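Side-chain contacts in probable fumarate reductase Ifc3 (PDB 1QO8), which catalyses in vitro the essentially one-way reduction of fumarate to succinate, using one FAD and four covalently bound c-type hemes per subunit: residues S461-N464 / G465-A468; F416-Q419 / L420-A424. All coordinates share one frame; numbering follows the deposited sequence.

Interaction 1 (S461-N464 / G465-A468); sequences SDYN and GYVA
Tyr466 folds back over the preceding turn of its own helix and meets Asp462 in two ways, through a water at its tip and through its ring. The polar link runs through that water, which donates to Asp462 OD2 at 2.7 Å and lies 2.6 Å from Tyr466 OH. The two side chains run side by side and point the same way, with carboxylate and ring planes 37° apart. With CG turned beside the backbone N (chi1 -48°), the ring of Tyr466 lies across the backbone, where Asp462 O sits 3.3 Å above the ring plane, over its centre. That same oxygen is also the acceptor of the i to i+4 bond from Tyr466 N, at 2.9 Å.

Apolar contact falls to Tyr463 and Val467, whose side chains slant across each other: Val467 CG1 comes within 3.5 Å of Tyr463 CE2 and also rests on Tyr463 O. More loosely, Tyr463 CD1 lies 4.2 Å from Tyr466 CD2.

Backbone bonds complete the set, Gly465 N to Ser461 O and Ala468 N to Asn464 O among them, while Asn464 OD1 accepts from Met484 N, outside the helix. Pairing of this i to i+4 kind is the signature of an alpha-helix, here the last turns of helix 453-469 at the protein surface.

Interaction 2 (F416-Q419 / L420-A424); sequences FDNQ and LYKKA
Leu420 lies against Phe416, four residues back on the strand that leads into the helix, and its side chain can be followed outward from the backbone. Leu420 CB starts 3.7 Å from Phe416 CB and is also close to Asp417 O. Leu420 CG continues past Phe416 CB, and there the branches part: CD1 stays beside that same carbon, whereas CD2 swings over one face of the phenyl ring, 4.1 Å from its centroid and 16° off the normal, a CH-pi contact set toward the rim. The two side chains cross at about a right angle. Phe416 has its CG between the backbone N and the carbonyl carbon (chi1 50°), which brings the ring under the leucine; Val427 of helix 425-432 touches both residues.

Here strand 412-417 gives way to helix 418-423, and Asp417 is the N-cap. Its OD1 accepts from Gln419 N at 3.0 Å, approached from above the carboxylate plane, while OD2 offers its syn lone pair to Gln419 NE2 at 2.9 Å in a nearly straight bond. Thr485 N and Gln486 N also donate to OD2, and Gln419 NE2 has a second acceptor in Asn483 OD1. With an alanine here instead of Asp417, Gln419 N would probably lose its capping acceptor, Gln419 NE2 would be left with Asn483 OD1, and the amides of Thr485 and Gln486 would lose their shared partner. Behind the cap, Asp417 O receives Tyr421 N at 3.2 Å, and Tyr421 OH extends to Asp431 OD2.

Both interactions are local contacts within one continuous run of chain, and both belong to the flavoprotein part, their centres about 17 Å apart and their nearest atoms about 7 Å apart without touching. Interaction 1 lies near the end of a long helix at the surface, and a water takes part in its chemistry, as fits that position; its polar contacts are mostly helical backbone bonds. Interaction 2 is partly buried where a strand becomes a short helix; apolar side chains meet there, and a carboxylate takes up amide hydrogens at the helix start. Residues 483-486 relate them, since Asn464 of the first and Asp417 and Gln419 of the second all bond to residues within that run.

Interaction 1 (S461-N464 / G465-A468)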
# COMPACT_ATOMS: atom_id res chain seq x y z
N SER A 461 -5.74 -46.58 1.01
CA SER A 461 -4.93 -47.70 1.61
C SER A 461 -3.60 -47.25 2.14
O SER A 461 -3.20 -47.63 3.27
CB SER A 461 -4.79 -48.88 0.64
OG SER A 461 -3.72 -48.71 -0.27
N ASP A 462 -2.88 -46.32 1.47
CA ASP A 462 -1.64 -45.87 2.15
C ASP A 462 -2.04 -45.30 3.48
O ASP A 462 -1.36 -45.59 4.45
CB ASP A 462 -0.95 -44.75 1.37
CG ASP A 462 -0.29 -45.23 0.09
OD1 ASP A 462 -0.28 -46.48 -0.08
OD2 ASP A 462 0.17 -44.36 -0.69
N TYR A 463 -3.02 -44.33 3.49
CA TYR A 463 -3.16 -43.66 4.80
C TYR A 463 -3.68 -44.67 5.84
O TYR A 463 -3.33 -44.51 7.00
CB TYR A 463 -4.18 -42.50 4.67
CG TYR A 463 -4.26 -41.68 5.94
CD1 TYR A 463 -3.38 -40.66 6.17
CD2 TYR A 463 -5.22 -41.92 6.87
CE1 TYR A 463 -3.36 -39.86 7.31
CE2 TYR A 463 -5.29 -41.13 8.04
CZ TYR A 463 -4.38 -40.17 8.23
OH TYR A 463 -4.51 -39.40 9.37
N ASN A 464 -4.60 -45.58 5.52
CA ASN A 464 -5.01 -46.58 6.52
C ASN A 464 -3.82 -47.41 7.05
O ASN A 464 -3.72 -47.69 8.25
CB ASN A 464 -6.06 -47.55 5.93
CG ASN A 464 -7.38 -46.78 5.65
OD1 ASN A 464 -7.59 -45.68 6.21
ND2 ASN A 464 -8.26 -47.32 4.79
N GLY A 465 -2.81 -47.67 6.20
CA GLY A 465 -1.58 -48.35 6.65
C GLY A 465 -0.80 -47.39 7.52
O GLY A 465 -0.15 -47.87 8.46
N TYR A 466 -0.83 -46.06 7.27
CA TYR A 466 -0.17 -45.15 8.19
C TYR A 466 -0.93 -45.14 9.51
O TYR A 466 -0.30 -44.84 10.54
CB TYR A 466 0.06 -43.71 7.72
CG TYR A 466 0.66 -43.59 6.33
CD1 TYR A 466 1.61 -44.57 5.93
CD2 TYR A 466 0.33 -42.57 5.43
CE1 TYR A 466 2.16 -44.55 4.68
CE2 TYR A 466 0.88 -42.52 4.16
CZ TYR A 466 1.81 -43.53 3.81
OH TYR A 466 2.36 -43.53 2.55
N VAL A 467 -2.27 -45.44 9.48
CA VAL A 467 -2.81 -45.38 10.85
C VAL A 467 -2.46 -46.74 11.54
O VAL A 467 -2.24 -46.65 12.74
CB VAL A 467 -4.17 -44.81 11.07
CG1 VAL A 467 -4.86 -44.08 9.86
CG2 VAL A 467 -5.15 -45.64 11.86
N ALA A 468 -2.44 -47.86 10.90
CA ALA A 468 -2.08 -49.15 11.54
C ALA A 468 -0.63 -49.16 12.03
O ALA A 468 -0.40 -49.80 13.04
CB ALA A 468 -2.45 -50.28 10.55
O HOH W 1 1.39 -42.27 0.50

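Interaction 2 (F416-Q419 / L420-A424)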
# COMPACT_ATOMS: atom_id res chain seq x y z
N PHE A 416 -13.08 -37.76 5.14
CA PHE A 416 -13.17 -38.48 6.40
C PHE A 416 -14.24 -39.56 6.23
O PHE A 416 -14.92 -39.53 5.19
CB PHE A 416 -13.37 -37.65 7.66
CG PHE A 416 -14.51 -36.68 7.47
CD1 PHE A 416 -15.83 -37.08 7.67
CD2 PHE A 416 -14.23 -35.37 7.00
CE1 PHE A 416 -16.84 -36.11 7.47
CE2 PHE A 416 -15.25 -34.43 6.83
CZ PHE A 416 -16.56 -34.81 7.04
N ASP A 417 -14.36 -40.50 7.21
CA ASP A 417 -15.39 -41.54 6.95
C ASP A 417 -16.41 -41.39 8.04
O ASP A 417 -16.29 -40.40 8.81
CB ASP A 417 -14.68 -42.91 6.93
CG ASP A 417 -14.28 -43.40 8.32
OD1 ASP A 417 -14.21 -42.65 9.34
OD2 ASP A 417 -14.01 -44.63 8.41
N ASN A 418 -17.37 -42.26 8.27
CA ASN A 418 -18.42 -42.24 9.30
C ASN A 418 -17.94 -42.23 10.69
O ASN A 418 -18.67 -41.81 11.59
CB ASN A 418 -19.41 -43.42 9.12
CG ASN A 418 -20.58 -43.65 10.05
OD1 ASN A 418 -21.68 -44.20 9.90
ND2 ASN A 418 -20.66 -43.21 11.32
N GLN A 419 -16.66 -42.66 10.99
CA GLN A 419 -16.21 -42.56 12.38
C GLN A 419 -16.07 -41.11 12.77
O GLN A 419 -16.33 -40.59 13.87
CB GLN A 419 -14.87 -43.35 12.66
CG GLN A 419 -14.75 -44.67 11.91
CD GLN A 419 -13.33 -45.25 11.96
OE1 GLN A 419 -12.75 -45.55 13.01
NE2 GLN A 419 -12.64 -45.30 10.84
N LEU A 420 -15.40 -40.32 11.85
CA LEU A 420 -15.26 -38.91 12.19
C LEU A 420 -16.68 -38.30 12.21
O LEU A 420 -16.94 -37.54 13.08
CB LEU A 420 -14.41 -38.10 11.15
CG LEU A 420 -13.90 -36.77 11.68
CD1 LEU A 420 -12.50 -36.47 11.05
CD2 LEU A 420 -14.81 -35.58 11.27
N TYR A 421 -17.49 -38.60 11.23
CA TYR A 421 -18.82 -37.96 11.12
C TYR A 421 -19.56 -38.19 12.42
O TYR A 421 -20.10 -37.26 13.01
CB TYR A 421 -19.66 -38.55 9.99
CG TYR A 421 -21.01 -37.88 9.71
CD1 TYR A 421 -21.07 -36.78 8.85
CD2 TYR A 421 -22.20 -38.39 10.25
CE1 TYR A 421 -22.29 -36.21 8.56
CE2 TYR A 421 -23.42 -37.83 10.01
CZ TYR A 421 -23.45 -36.69 9.14
OH TYR A 421 -24.64 -36.10 8.80
N LYS A 422 -19.52 -39.49 12.86
CA LYS A 422 -20.29 -39.83 14.07
C LYS A 422 -19.68 -39.20 15.29
O LYS A 422 -20.45 -39.00 16.20
CB LYS A 422 -20.43 -41.32 14.39
CG LYS A 422 -21.54 -41.99 13.65
CD LYS A 422 -21.83 -43.41 14.08
CE LYS A 422 -20.58 -44.29 14.13
NZ LYS A 422 -20.89 -45.74 14.32
N LYS A 423 -18.43 -38.78 15.34
CA LYS A 423 -17.83 -38.23 16.56
C LYS A 423 -17.75 -36.71 16.61
O LYS A 423 -17.16 -36.12 17.53
CB LYS A 423 -16.33 -38.64 16.55
CG LYS A 423 -15.62 -38.44 17.87
CD LYS A 423 -14.31 -37.65 17.76
CE LYS A 423 -13.72 -37.25 19.10
NZ LYS A 423 -13.09 -35.90 19.17
N ALA A 424 -18.17 -36.05 15.50
CA ALA A 424 -17.96 -34.58 15.50
C ALA A 424 -19.21 -33.90 14.90
O ALA A 424 -19.43 -33.91 13.70
CB ALA A 424 -16.79 -34.24 14.63